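Local coordinates for tudor domain-containing protein 1 (Mus musculus, PDB 4B9W), which binds Piwi proteins carrying methylated arginines and acts in the piRNA pathway that represses transposable elements in the male germline, at residues G30-F36 with Q127-L133; P71-F75 with Q113-I117. The contacts are given in a common frame with arbitrary orientation. Numbering follows the deposited sequence.

Contact 1: G30-F36 with Q127-L133; sequences GEFYCHF and QGMQCWL
Cys131 lies at the apolar centre, on the sheet face it shares with Phe32, Cys34 and Met129. Phe32 takes rotamer p, bringing its ring against Cys131, whose CB stands 3.7 Å from the Phe32 ring centroid in a CH-pi contact over the face. Cysteine is small enough to leave room for this ring and apolar enough to pack further: Cys131 SG lies 3.9 Å from Cys34 SG, too far for a disulfide, and 3.8 Å from Phe36 CZ at that ring's edge. Phe36 CE1 reaches Met129 CB at 3.5 Å, and Leu133 CD2 comes within 4.0 Å of Phe32 CZ. On the other face Tyr33, rotamer m, sets its ring over Gln130 CA, 4.0 Å from the centroid. Strands 31-36 and 129-133 run antiparallel but strongly twisted, their axes 4.5 Å apart at closest, 126° between N-to-C directions. Hydrogen-bonded pairs Phe32-Cys131 (Phe32 N to Cys131 O 3.2 Å, Cys131 N to Phe32 O 2.6 Å) and Cys34-Met129 (Cys34 N to Met129 O 3.1 Å, Met129 N to Cys34 O 3.2 Å) flank the non-hydrogen-bonded pair Tyr33-Gln130. The pairing belongs to the curled sheet of the staphylococcal nuclease-like, OB-fold half of an extended Tudor domain. At one end, a water accepts from Phe36 N (2.8 Å) and sits 2.8 Å from both O and OE1 of Gln127, whose NE2 bonds Pro125 O, while His35 NE2 bonds Asp102 O. At the other, Glu31, chi1 and chi2 t, reaches out of the pair to form a salt bridge with a basic side chain of the bound Piwi-like protein 2 peptide.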
ATOM      1  N   GLY A  30     -12.646   0.052   6.000  1.00  9.76           N
ATOM      2  CA  GLY A  30     -11.858  -1.168   5.998  1.00  9.95           C
ATOM      3  C   GLY A  30     -10.419  -0.967   6.450  1.00 10.12           C
ATOM      4  O   GLY A  30      -9.625  -1.922   6.518  1.00  9.43           O
ATOM      5  N   GLU A  31     -10.096   0.282   6.767  1.00 10.54           N
ATOM      6  CA  GLU A  31      -8.742   0.665   7.071  1.00 11.08           C
ATOM      7  C   GLU A  31      -8.681   1.980   7.847  1.00 10.76           C
ATOM      8  O   GLU A  31      -8.622   3.073   7.267  1.00 10.91           O
ATOM      9  CB  GLU A  31      -7.980   0.790   5.764  1.00 11.98           C
ATOM     10  CG  GLU A  31      -6.511   1.111   5.915  1.00 13.07           C
ATOM     11  CD  GLU A  31      -5.841   1.334   4.563  1.00 13.82           C
ATOM     12  OE1 GLU A  31      -6.533   1.645   3.552  1.00 15.48           O
ATOM     13  OE2 GLU A  31      -4.617   1.223   4.515  1.00 14.17           O
ATOM     14  N   PHE A  32      -8.651   1.868   9.159  1.00  9.90           N
ATOM     15  CA  PHE A  32      -8.462   3.025   9.984  1.00  9.94           C
ATOM     16  C   PHE A  32      -7.638   2.638  11.183  1.00  9.93           C
ATOM     17  O   PHE A  32      -7.515   1.461  11.505  1.00 10.13           O
ATOM     18  CB  PHE A  32      -9.802   3.652  10.401  1.00  9.69           C
ATOM     19  CG  PHE A  32     -10.683   2.747  11.217  1.00  9.71           C
ATOM     20  CD1 PHE A  32     -11.430   1.758  10.614  1.00  9.72           C
ATOM     21  CD2 PHE A  32     -10.764   2.893  12.614  1.00  9.79           C
ATOM     22  CE1 PHE A  32     -12.243   0.918  11.368  1.00  9.67           C
ATOM     23  CE2 PHE A  32     -11.572   2.064  13.367  1.00  9.76           C
ATOM     24  CZ  PHE A  32     -12.323   1.084  12.740  1.00  9.65           C
ATOM     25  N   TYR A  33      -7.057   3.638  11.827  1.00  9.76           N
ATOM     26  CA  TYR A  33      -6.118   3.406  12.891  1.00  9.76           C
ATOM     27  C   TYR A  33      -6.633   4.011  14.180  1.00  9.56           C
ATOM     28  O   TYR A  33      -7.180   5.112  14.174  1.00  9.07           O
ATOM     29  CB  TYR A  33      -4.760   3.992  12.493  1.00  9.88           C
ATOM     30  CG  TYR A  33      -4.113   3.176  11.416  1.00 10.27           C
ATOM     31  CD1 TYR A  33      -4.490   3.320  10.087  1.00 10.36           C
ATOM     32  CD2 TYR A  33      -3.170   2.219  11.725  1.00 10.45           C
ATOM     33  CE1 TYR A  33      -3.922   2.543   9.096  1.00 10.60           C
ATOM     34  CE2 TYR A  33      -2.589   1.444  10.734  1.00 10.60           C
ATOM     35  CZ  TYR A  33      -2.969   1.608   9.436  1.00 10.62           C
ATOM     36  OH  TYR A  33      -2.397   0.843   8.465  1.00 10.51           O
ATOM     37  N   CYS A  34      -6.463   3.275  15.278  1.00  9.66           N
ATOM     38  CA  CYS A  34      -6.951   3.721  16.578  1.00  9.55           C
ATOM     39  C   CYS A  34      -5.855   3.690  17.617  1.00  9.41           C
ATOM     40  O   CYS A  34      -4.984   2.820  17.589  1.00  9.03           O
ATOM     41  CB  CYS A  34      -8.089   2.824  17.075  1.00  9.84           C
ATOM     42  SG  CYS A  34      -9.647   2.921  16.154  1.00 10.49           S
ATOM     43  N   HIS A  35      -5.910   4.653  18.530  1.00  9.38           N
ATOM     44  CA  HIS A  35      -5.290   4.509  19.820  1.00  9.72           C
ATOM     45  C   HIS A  35      -6.270   3.825  20.740  1.00 10.30           C
ATOM     46  O   HIS A  35      -7.406   4.289  20.903  1.00 10.07           O
ATOM     47  CB  HIS A  35      -4.921   5.854  20.392  1.00  9.66           C
ATOM     48  CG  HIS A  35      -3.838   6.559  19.633  1.00  9.30           C
ATOM     49  ND1 HIS A  35      -3.807   7.905  19.495  1.00  9.21           N
ATOM     50  CD2 HIS A  35      -2.737   6.065  18.963  1.00  9.27           C
ATOM     51  CE1 HIS A  35      -2.729   8.254  18.779  1.00  9.53           C
ATOM     52  NE2 HIS A  35      -2.072   7.122  18.443  1.00  9.55           N
ATOM     53  N   PHE A  36      -5.840   2.704  21.324  1.00 11.11           N
ATOM     54  CA  PHE A  36      -6.611   1.979  22.326  1.00 12.40           C
ATOM     55  C   PHE A  36      -6.251   2.499  23.729  1.00 13.87           C
ATOM     56  O   PHE A  36      -5.072   2.506  24.134  1.00 15.10           O
ATOM     57  CB  PHE A  36      -6.400   0.474  22.157  1.00 12.35           C
ATOM     58  CG  PHE A  36      -7.077  -0.084  20.926  1.00 12.40           C
ATOM     59  CD1 PHE A  36      -6.595   0.189  19.663  1.00 12.26           C
ATOM     60  CD2 PHE A  36      -8.224  -0.849  21.038  1.00 12.77           C
ATOM     61  CE1 PHE A  36      -7.212  -0.327  18.537  1.00 12.29           C
ATOM     62  CE2 PHE A  36      -8.862  -1.368  19.918  1.00 12.42           C
ATOM     63  CZ  PHE A  36      -8.361  -1.103  18.665  1.00 12.56           C
ATOM     64  N   GLN A 127       1.513   1.874  18.790  1.00 13.29           N
ATOM     65  CA  GLN A 127       0.168   2.287  19.252  1.00 13.41           C
ATOM     66  C   GLN A 127      -0.838   2.551  18.141  1.00 13.69           C
ATOM     67  O   GLN A 127      -2.014   2.662  18.422  1.00 14.82           O
ATOM     68  CB  GLN A 127       0.262   3.550  20.101  1.00 13.20           C
ATOM     69  CG  GLN A 127       0.957   3.390  21.431  1.00 13.10           C
ATOM     70  CD  GLN A 127       0.236   2.463  22.385  1.00 13.43           C
ATOM     71  OE1 GLN A 127      -0.985   2.508  22.505  1.00 13.65           O
ATOM     72  NE2 GLN A 127       0.998   1.616  23.088  1.00 13.00           N
ATOM     73  N   GLY A 128      -0.384   2.684  16.898  1.00 13.13           N
ATOM     74  CA  GLY A 128      -1.279   2.868  15.768  1.00 13.34           C
ATOM     75  C   GLY A 128      -1.760   1.515  15.278  1.00 13.47           C
ATOM     76  O   GLY A 128      -1.117   0.863  14.432  1.00 13.08           O
ATOM     77  N   MET A 129      -2.892   1.087  15.820  1.00 13.38           N
ATOM     78  CA  MET A 129      -3.403  -0.246  15.550  1.00 14.07           C
ATOM     79  C   MET A 129      -4.328  -0.212  14.356  1.00 13.53           C
ATOM     80  O   MET A 129      -5.349   0.492  14.403  1.00 12.78           O
ATOM     81  CB  MET A 129      -4.170  -0.738  16.785  1.00 15.48           C
ATOM     82  CG  MET A 129      -3.290  -0.893  18.018  1.00 16.83           C
ATOM     83  SD  MET A 129      -1.897  -2.007  17.686  1.00 20.11           S
ATOM     84  CE  MET A 129      -2.759  -3.397  16.919  1.00 18.96           C
ATOM     85  N   GLN A 130      -4.000  -0.960  13.302  1.00 12.64           N
ATOM     86  CA  GLN A 130      -4.884  -0.978  12.124  1.00 12.98           C
ATOM     87  C   GLN A 130      -6.177  -1.689  12.474  1.00 12.40           C
ATOM     88  O   GLN A 130      -6.126  -2.760  13.071  1.00 12.04           O
ATOM     89  CB  GLN A 130      -4.232  -1.679  10.919  1.00 13.22           C
ATOM     90  CG  GLN A 130      -5.090  -1.585   9.667  1.00 13.93           C
ATOM     91  CD  GLN A 130      -4.452  -2.243   8.456  1.00 14.63           C
ATOM     92  OE1 GLN A 130      -3.464  -2.971   8.573  1.00 14.94           O
ATOM     93  NE2 GLN A 130      -5.030  -2.005   7.286  1.00 14.95           N
ATOM     94  N   CYS A 131      -7.314  -1.095  12.105  1.00 11.94           N
ATOM     95  CA  CYS A 131      -8.624  -1.658  12.359  1.00 11.91           C
ATOM     96  C   CYS A 131      -9.451  -1.713  11.089  1.00 11.85           C
ATOM     97  O   CYS A 131      -9.077  -1.143  10.094  1.00 11.67           O
ATOM     98  CB  CYS A 131      -9.398  -0.838  13.380  1.00 11.65           C
ATOM     99  SG  CYS A 131      -8.543  -0.607  14.939  1.00 11.38           S
ATOM    100  N   TRP A 132     -10.550  -2.455  11.142  1.00 12.20           N
ATOM    101  CA  TRP A 132     -11.614  -2.388  10.122  1.00 12.88           C
ATOM    102  C   TRP A 132     -12.893  -2.661  10.814  1.00 12.62           C
ATOM    103  O   TRP A 132     -12.889  -3.319  11.817  1.00 12.34           O
ATOM    104  CB  TRP A 132     -11.402  -3.385   8.997  1.00 13.28           C
ATOM    105  CG  TRP A 132     -11.054  -4.780   9.431  1.00 14.00           C
ATOM    106  CD1 TRP A 132     -11.918  -5.851   9.687  1.00 14.17           C
ATOM    107  CD2 TRP A 132      -9.708  -5.313   9.642  1.00 14.82           C
ATOM    108  NE1 TRP A 132     -11.200  -6.972  10.042  1.00 14.79           N
ATOM    109  CE2 TRP A 132      -9.873  -6.706  10.040  1.00 14.79           C
ATOM    110  CE3 TRP A 132      -8.418  -4.783   9.541  1.00 15.54           C
ATOM    111  CZ2 TRP A 132      -8.792  -7.511  10.332  1.00 16.15           C
ATOM    112  CZ3 TRP A 132      -7.326  -5.612   9.826  1.00 16.42           C
ATOM    113  CH2 TRP A 132      -7.512  -6.945  10.215  1.00 16.42           C
ATOM    114  N   LEU A 133     -14.004  -2.137  10.319  1.00 13.69           N
ATOM    115  CA  LEU A 133     -15.303  -2.442  10.914  1.00 14.30           C
ATOM    116  C   LEU A 133     -15.715  -3.835  10.458  1.00 14.79           C
ATOM    117  O   LEU A 133     -15.510  -4.191   9.316  1.00 14.34           O
ATOM    118  CB  LEU A 133     -16.377  -1.436  10.481  1.00 14.87           C
ATOM    119  CG  LEU A 133     -16.247   0.011  10.992  1.00 15.07           C
ATOM    120  CD1 LEU A 133     -17.426   0.828  10.482  1.00 14.62           C
ATOM    121  CD2 LEU A 133     -16.171   0.064  12.500  1.00 14.63           C
TER
HETATM  122  O   HOH W   1      -2.774   0.855  23.821  1.00 11.60           O
HETATM  123  O   HOH W   2      -3.222   1.974  20.854  1.00 14.49           O

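Contact 2: P71-F75 with Q113-I117; sequences PCCAF and QLQAI
Strands 71-75 and 114-116 run antiparallel, 146° between directions, with axes 4.7 Å apart at closest. The hydrogen-bonded pair Cys73-Gln115 satisfies both its backbones, Cys73 N giving to Gln115 O (2.8 Å) and Gln115 N to Cys73 O (2.9 Å); Phe75 N adds a bond to Gln113 O (2.9 Å). At Ile117 a water takes the place of a direct bond, donating to Pro71 O (2.7 Å) and accepting from Ile117 N (2.8 Å). Proline suits position 71, having no amide hydrogen to satisfy. Ala116 O is met by Tyr55 OH, Gln113 OE1 accepts from Thr110 N, and Gln115 bonds Cys56 O and Asn62. Leu114, rotamer mt, packs CD2 against Ala74 CB and Cys72 SG (each 3.9 Å), while Cys73 SG, rotamer m, meets Ile117 CG1 at 3.9 Å. First strand pairs with last, as in the SH3-like barrel of Tudor domains. Cys72 and Ala74 bond backbone to strand 81-90, Val98 of strand 96-100 touches Ala74 and Leu114, and helix 41-57 covers Cys73.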
ATOM      1  N   PRO A  71      13.229  -0.123  12.000  1.00 14.78           N
ATOM      2  CA  PRO A  71      12.704   0.972  12.788  1.00 14.36           C
ATOM      3  C   PRO A  71      13.637   2.178  12.781  1.00 13.34           C
ATOM      4  O   PRO A  71      14.844   2.034  12.610  1.00 12.98           O
ATOM      5  CB  PRO A  71      12.573   0.373  14.194  1.00 14.79           C
ATOM      6  CG  PRO A  71      12.863  -1.083  14.050  1.00 14.97           C
ATOM      7  CD  PRO A  71      13.735  -1.208  12.857  1.00 14.91           C
ATOM      8  N   CYS A  72      13.050   3.354  12.921  1.00 12.88           N
ATOM      9  CA  CYS A  72      13.790   4.607  13.015  1.00 12.96           C
ATOM     10  C   CYS A  72      12.920   5.657  13.697  1.00 12.78           C
ATOM     11  O   CYS A  72      11.796   5.354  14.146  1.00 12.58           O
ATOM     12  CB  CYS A  72      14.206   5.088  11.628  1.00 13.13           C
ATOM     13  SG  CYS A  72      12.843   5.210  10.437  1.00 13.59           S
ATOM     14  N   CYS A  73      13.492   6.856  13.826  1.00 12.65           N
ATOM     15  CA  CYS A  73      12.811   8.079  14.196  1.00 12.40           C
ATOM     16  C   CYS A  73      12.709   8.863  12.915  1.00 12.45           C
ATOM     17  O   CYS A  73      13.705   9.004  12.198  1.00 12.04           O
ATOM     18  CB  CYS A  73      13.642   8.906  15.189  1.00 13.03           C
ATOM     19  SG  CYS A  73      13.933   8.136  16.802  1.00 13.06           S
ATOM     20  N   ALA A  74      11.519   9.388  12.620  1.00 12.77           N
ATOM     21  CA  ALA A  74      11.288  10.145  11.391  1.00 12.35           C
ATOM     22  C   ALA A  74      10.614  11.466  11.735  1.00 12.33           C
ATOM     23  O   ALA A  74       9.738  11.505  12.579  1.00 12.25           O
ATOM     24  CB  ALA A  74      10.419   9.339  10.420  1.00 11.83           C
ATOM     25  N   PHE A  75      11.034  12.539  11.077  1.00 12.50           N
ATOM     26  CA  PHE A  75      10.460  13.865  11.278  1.00 13.13           C
ATOM     27  C   PHE A  75       9.133  13.947  10.523  1.00 13.05           C
ATOM     28  O   PHE A  75       9.077  13.595   9.364  1.00 12.56           O
ATOM     29  CB  PHE A  75      11.463  14.904  10.746  1.00 13.49           C
ATOM     30  CG  PHE A  75      11.008  16.319  10.853  1.00 13.82           C
ATOM     31  CD1 PHE A  75      11.081  16.989  12.054  1.00 14.47           C
ATOM     32  CD2 PHE A  75      10.535  16.998   9.744  1.00 14.00           C
ATOM     33  CE1 PHE A  75      10.657  18.309  12.158  1.00 14.60           C
ATOM     34  CE2 PHE A  75      10.116  18.319   9.839  1.00 14.12           C
ATOM     35  CZ  PHE A  75      10.180  18.974  11.042  1.00 14.38           C
ATOM     36  N   GLN A 113      15.729  13.655   7.499  1.00 16.54           N
ATOM     37  CA  GLN A 113      14.518  13.574   8.286  1.00 16.02           C
ATOM     38  C   GLN A 113      14.374  12.178   8.941  1.00 16.04           C
ATOM     39  O   GLN A 113      13.320  11.830   9.476  1.00 16.14           O
ATOM     40  CB  GLN A 113      13.319  13.928   7.400  1.00 16.20           C
ATOM     41  CG  GLN A 113      13.279  15.388   6.978  1.00 15.89           C
ATOM     42  CD  GLN A 113      12.124  15.744   6.037  1.00 16.17           C
ATOM     43  OE1 GLN A 113      11.700  14.945   5.195  1.00 15.97           O
ATOM     44  NE2 GLN A 113      11.615  16.964   6.175  1.00 15.57           N
ATOM     45  N   LEU A 114      15.459  11.402   8.901  1.00 15.30           N
ATOM     46  CA  LEU A 114      15.538  10.088   9.502  1.00 15.44           C
ATOM     47  C   LEU A 114      16.702  10.059  10.496  1.00 15.61           C
ATOM     48  O   LEU A 114      17.744  10.637  10.243  1.00 15.25           O
ATOM     49  CB  LEU A 114      15.794   9.038   8.428  1.00 15.54           C
ATOM     50  CG  LEU A 114      14.677   8.792   7.420  1.00 15.43           C
ATOM     51  CD1 LEU A 114      15.177   7.800   6.379  1.00 15.62           C
ATOM     52  CD2 LEU A 114      13.439   8.281   8.143  1.00 15.07           C
ATOM     53  N   GLN A 115      16.490   9.414  11.631  1.00 15.73           N
ATOM     54  CA  GLN A 115      17.542   9.146  12.592  1.00 16.69           C
ATOM     55  C   GLN A 115      17.380   7.710  13.088  1.00 17.16           C
ATOM     56  O   GLN A 115      16.250   7.197  13.216  1.00 16.34           O
ATOM     57  CB  GLN A 115      17.485  10.157  13.760  1.00 16.74           C
ATOM     58  CG  GLN A 115      17.784  11.588  13.318  1.00 17.14           C
ATOM     59  CD  GLN A 115      17.994  12.539  14.487  1.00 18.24           C
ATOM     60  OE1 GLN A 115      18.655  12.189  15.467  1.00 17.89           O
ATOM     61  NE2 GLN A 115      17.417  13.751  14.392  1.00 18.87           N
ATOM     62  N   ALA A 116      18.501   7.051  13.356  1.00 17.89           N
ATOM     63  CA  ALA A 116      18.468   5.726  13.994  1.00 18.24           C
ATOM     64  C   ALA A 116      17.659   5.791  15.306  1.00 17.72           C
ATOM     65  O   ALA A 116      17.682   6.808  15.992  1.00 17.21           O
ATOM     66  CB  ALA A 116      19.882   5.213  14.255  1.00 17.64           C
ATOM     67  N   ILE A 117      16.908   4.731  15.614  1.00 17.79           N
ATOM     68  CA  ILE A 117      16.200   4.639  16.895  1.00 17.90           C
ATOM     69  C   ILE A 117      17.014   3.753  17.855  1.00 18.79           C
ATOM     70  O   ILE A 117      17.817   2.922  17.412  1.00 18.74           O
ATOM     71  CB  ILE A 117      14.756   4.116  16.725  1.00 17.92           C
ATOM     72  CG1 ILE A 117      13.945   4.423  17.994  1.00 17.43           C
ATOM     73  CG2 ILE A 117      14.739   2.626  16.374  1.00 17.42           C
ATOM     74  CD1 ILE A 117      12.440   4.384  17.806  1.00 16.96           C
TER
HETATM   75  O   HOH W   3      17.231   2.598  13.817  1.00 13.25           O

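Both contacts are antiparallel strand pairs and largely buried, but they serve separate lobes: the centre of contact 1, in the nuclease-like half, lies about 5 Å from the centre of the chain, that of contact 2, in the Tudor barrel, about 18 Å. The two centres are about 23 Å apart and the nearest atoms about 11 Å. Helix 41-57 meets both, through Leu42 and Leu45 at contact 1 and Leu52, Tyr55 and Cys56 at contact 2. Contact 1 buries more surface (679 against 462 Å²) and relies on aromatic rings and sulfur, with an edge reaching the peptide; contact 2 packs mainly aliphatic and cysteine side chains, with Phe75 beside Gln113 at one end, and no other protein chain touches it.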